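PDB 4CKM: SAS-6 from Leishmania major, which probably builds the cartwheel at the core of the centriole and basal body by self-assembly, this chain being its N-terminal head domain. Local coordinates for residues N103-H108 with H116-Y121. Sequence-based numbering, arbitrary orientation.
Sequences NAFKQH and HGFPRY
F105 points the edge of its ring at one face of F118, and this T-shaped pair is the whole of the direct contact between the two helical segments. The leading atom is CE2 of F105, 3.8 Å from CZ of F118 and set over the rim of that ring, not its middle. The ring centroids lie 5.3 Å apart and the planes meet at 83°, close to the perpendicular of an ideal edge-to-face pair. Both residues carry CG anti to the backbone N (chi1 170° in F105 and nearly the same in F118), which swings each ring out toward the other helix. No hydrogen bond joins the segments; the link is a small one, van der Waals packing plus the attraction of a C-H edge for a ring face.

Behind F118, R120 turns back on its own segment: NH1 donates to the backbone O of H116 at 3.1 Å, nearly straight at 166°, with that oxygen close to the plane of the guanidinium, while the same NH1 lies over a face of the H116 imidazole. L111, between the helices, touches both phenylalanines and Y121, whose ring stacks on F163 of the second subunit. Both rings also touch L97 of strand 88-98, and in strand 165-175 F105 touches L171 and F118 touches I169; the pair so joins helices 102-109 and 117-130 to the sheet of this SAS-6 head domain.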
ATOM      1  N   ASN A 103     -13.804  13.357  -3.497  1.00 39.79           N
ATOM      2  CA  ASN A 103     -13.286  13.680  -2.183  1.00 43.28           C
ATOM      3  C   ASN A 103     -13.136  12.498  -1.277  1.00 41.00           C
ATOM      4  O   ASN A 103     -12.113  12.358  -0.602  1.00 41.78           O
ATOM      5  CB  ASN A 103     -14.117  14.769  -1.532  1.00 45.90           C
ATOM      6  CG  ASN A 103     -13.892  16.103  -2.194  1.00 50.83           C
ATOM      7  OD1 ASN A 103     -12.834  16.346  -2.792  1.00 60.68           O
ATOM      8  ND2 ASN A 103     -14.872  16.973  -2.106  1.00 56.59           N
ATOM      9  N   ALA A 104     -14.137  11.640  -1.251  1.00 39.18           N
ATOM     10  CA  ALA A 104     -14.009  10.395  -0.495  1.00 39.87           C
ATOM     11  C   ALA A 104     -12.878   9.516  -1.027  1.00 38.64           C
ATOM     12  O   ALA A 104     -12.163   8.876  -0.271  1.00 40.77           O
ATOM     13  CB  ALA A 104     -15.314   9.627  -0.545  1.00 40.68           C
ATOM     14  N   PHE A 105     -12.755   9.485  -2.347  1.00 38.48           N
ATOM     15  CA  PHE A 105     -11.846   8.580  -3.055  1.00 38.07           C
ATOM     16  C   PHE A 105     -10.426   9.085  -2.774  1.00 36.34           C
ATOM     17  O   PHE A 105      -9.529   8.323  -2.436  1.00 35.67           O
ATOM     18  CB  PHE A 105     -12.241   8.605  -4.550  1.00 35.21           C
ATOM     19  CG  PHE A 105     -11.284   7.919  -5.491  1.00 34.60           C
ATOM     20  CD1 PHE A 105     -11.423   6.570  -5.791  1.00 36.38           C
ATOM     21  CD2 PHE A 105     -10.309   8.652  -6.170  1.00 33.49           C
ATOM     22  CE1 PHE A 105     -10.564   5.946  -6.695  1.00 34.22           C
ATOM     23  CE2 PHE A 105      -9.447   8.039  -7.077  1.00 33.36           C
ATOM     24  CZ  PHE A 105      -9.584   6.682  -7.343  1.00 33.41           C
ATOM     25  N   LYS A 106     -10.275  10.400  -2.897  1.00 36.46           N
ATOM     26  CA  LYS A 106      -9.042  11.119  -2.629  1.00 35.15           C
ATOM     27  C   LYS A 106      -8.551  10.859  -1.228  1.00 36.57           C
ATOM     28  O   LYS A 106      -7.383  10.501  -1.041  1.00 37.21           O
ATOM     29  CB  LYS A 106      -9.291  12.600  -2.795  1.00 36.77           C
ATOM     30  CG  LYS A 106      -8.054  13.470  -2.732  1.00 38.40           C
ATOM     31  CD  LYS A 106      -8.464  14.936  -2.707  1.00 39.44           C
ATOM     32  CE  LYS A 106      -7.256  15.863  -2.691  1.00 41.46           C
ATOM     33  NZ  LYS A 106      -6.427  15.629  -1.458  1.00 44.00           N
ATOM     34  N   GLN A 107      -9.441  11.028  -0.252  1.00 36.65           N
ATOM     35  CA  GLN A 107      -9.073  10.833   1.149  0.50 39.63           C
ATOM     36  C   GLN A 107      -8.673   9.386   1.432  1.00 39.69           C
ATOM     37  O   GLN A 107      -7.667   9.141   2.089  1.00 42.33           O
ATOM     38  CB  GLN A 107     -10.206  11.272   2.086  0.50 39.72           C
ATOM     39  CG  GLN A 107     -10.407  12.784   2.130  0.50 41.31           C
ATOM     40  CD  GLN A 107     -11.762  13.182   2.681  0.50 40.81           C
ATOM     41  OE1 GLN A 107     -12.354  12.465   3.490  0.50 46.65           O
ATOM     42  NE2 GLN A 107     -12.261  14.318   2.237  0.50 38.31           N
ATOM     43  N   HIS A 108      -9.456   8.443   0.928  1.00 37.22           N
ATOM     44  CA  HIS A 108      -9.196   7.032   1.140  1.00 39.68           C
ATOM     45  C   HIS A 108      -7.880   6.560   0.521  1.00 37.58           C
ATOM     46  O   HIS A 108      -7.200   5.745   1.108  1.00 36.15           O
ATOM     47  CB  HIS A 108     -10.357   6.182   0.595  1.00 44.70           C
ATOM     48  CG  HIS A 108     -10.200   4.723   0.869  1.00 52.81           C
ATOM     49  ND1 HIS A 108      -9.642   3.849  -0.043  1.00 60.07           N
ATOM     50  CD2 HIS A 108     -10.483   3.988   1.970  1.00 57.20           C
ATOM     51  CE1 HIS A 108      -9.602   2.636   0.477  1.00 57.72           C
ATOM     52  NE2 HIS A 108     -10.110   2.693   1.695  1.00 62.42           N
ATOM     53  N   HIS A 116      -9.040  17.067 -11.735  1.00 36.29           N
ATOM     54  CA  HIS A 116      -8.418  17.302 -13.039  1.00 40.06           C
ATOM     55  C   HIS A 116      -7.046  16.609 -13.134  1.00 40.25           C
ATOM     56  O   HIS A 116      -6.700  16.014 -14.172  1.00 40.11           O
ATOM     57  CB  HIS A 116      -8.256  18.814 -13.276  1.00 44.14           C
ATOM     58  CG  HIS A 116      -7.567  19.159 -14.566  1.00 52.57           C
ATOM     59  ND1 HIS A 116      -8.238  19.258 -15.773  1.00 54.49           N
ATOM     60  CD2 HIS A 116      -6.263  19.416 -14.843  1.00 54.65           C
ATOM     61  CE1 HIS A 116      -7.379  19.554 -16.734  1.00 53.80           C
ATOM     62  NE2 HIS A 116      -6.176  19.661 -16.195  1.00 56.57           N
ATOM     63  N   GLY A 117      -6.266  16.709 -12.055  1.00 36.83           N
ATOM     64  CA  GLY A 117      -4.936  16.147 -12.005  1.00 35.67           C
ATOM     65  C   GLY A 117      -4.944  14.633 -11.982  1.00 37.84           C
ATOM     66  O   GLY A 117      -4.042  13.997 -12.532  1.00 36.43           O
ATOM     67  N   PHE A 118      -5.982  14.043 -11.392  1.00 37.16           N
ATOM     68  CA  PHE A 118      -5.962  12.609 -11.150  1.00 37.50           C
ATOM     69  C   PHE A 118      -5.741  11.740 -12.406  1.00 39.29           C
ATOM     70  O   PHE A 118      -4.860  10.887 -12.411  1.00 36.97           O
ATOM     71  CB  PHE A 118      -7.194  12.135 -10.391  1.00 36.55           C
ATOM     72  CG  PHE A 118      -7.281  10.658 -10.314  1.00 34.57           C
ATOM     73  CD1 PHE A 118      -6.390   9.953  -9.519  1.00 35.35           C
ATOM     74  CD2 PHE A 118      -8.169   9.957 -11.116  1.00 36.40           C
ATOM     75  CE1 PHE A 118      -6.417   8.569  -9.477  1.00 36.16           C
ATOM     76  CE2 PHE A 118      -8.217   8.564 -11.072  1.00 35.74           C
ATOM     77  CZ  PHE A 118      -7.343   7.874 -10.247  1.00 36.48           C
ATOM     78  N   PRO A 119      -6.553  11.934 -13.455  1.00 42.26           N
ATOM     79  CA  PRO A 119      -6.352  11.138 -14.660  1.00 40.51           C
ATOM     80  C   PRO A 119      -5.044  11.435 -15.362  1.00 39.57           C
ATOM     81  O   PRO A 119      -4.469  10.541 -15.953  1.00 42.35           O
ATOM     82  CB  PRO A 119      -7.547  11.512 -15.546  1.00 40.73           C
ATOM     83  CG  PRO A 119      -7.982  12.849 -15.053  1.00 42.64           C
ATOM     84  CD  PRO A 119      -7.708  12.841 -13.580  1.00 42.68           C
ATOM     85  N   ARG A 120      -4.554  12.657 -15.282  1.00 39.87           N
ATOM     86  CA  ARG A 120      -3.239  12.965 -15.855  1.00 42.01           C
ATOM     87  C   ARG A 120      -2.098  12.185 -15.184  1.00 41.11           C
ATOM     88  O   ARG A 120      -1.190  11.677 -15.850  1.00 40.13           O
ATOM     89  CB  ARG A 120      -2.955  14.460 -15.763  1.00 46.23           C
ATOM     90  CG  ARG A 120      -3.473  15.267 -16.945  1.00 53.77           C
ATOM     91  CD  ARG A 120      -4.786  15.983 -16.685  1.00 57.58           C
ATOM     92  NE  ARG A 120      -5.445  16.364 -17.940  1.00 62.79           N
ATOM     93  CZ  ARG A 120      -6.763  16.507 -18.104  1.00 62.67           C
ATOM     94  NH1 ARG A 120      -7.608  16.319 -17.090  1.00 64.38           N
ATOM     95  NH2 ARG A 120      -7.245  16.831 -19.298  1.00 63.99           N
ATOM     96  N   TYR A 121      -2.155  12.114 -13.865  1.00 39.12           N
ATOM     97  CA  TYR A 121      -1.175  11.398 -13.074  1.00 42.91           C
ATOM     98  C   TYR A 121      -1.219   9.925 -13.435  1.00 40.79           C
ATOM     99  O   TYR A 121      -0.201   9.279 -13.651  1.00 41.06           O
ATOM    100  CB  TYR A 121      -1.452  11.652 -11.577  1.00 48.82           C
ATOM    101  CG  TYR A 121      -1.114  10.534 -10.598  1.00 56.08           C
ATOM    102  CD1 TYR A 121       0.205  10.104 -10.423  1.00 57.74           C
ATOM    103  CD2 TYR A 121      -2.117   9.938  -9.796  1.00 58.54           C
ATOM    104  CE1 TYR A 121       0.516   9.102  -9.505  1.00 60.28           C
ATOM    105  CE2 TYR A 121      -1.815   8.932  -8.889  1.00 57.29           C
ATOM    106  CZ  TYR A 121      -0.496   8.526  -8.743  1.00 58.51           C
ATOM    107  OH  TYR A 121      -0.157   7.551  -7.852  1.00 56.96           O
TER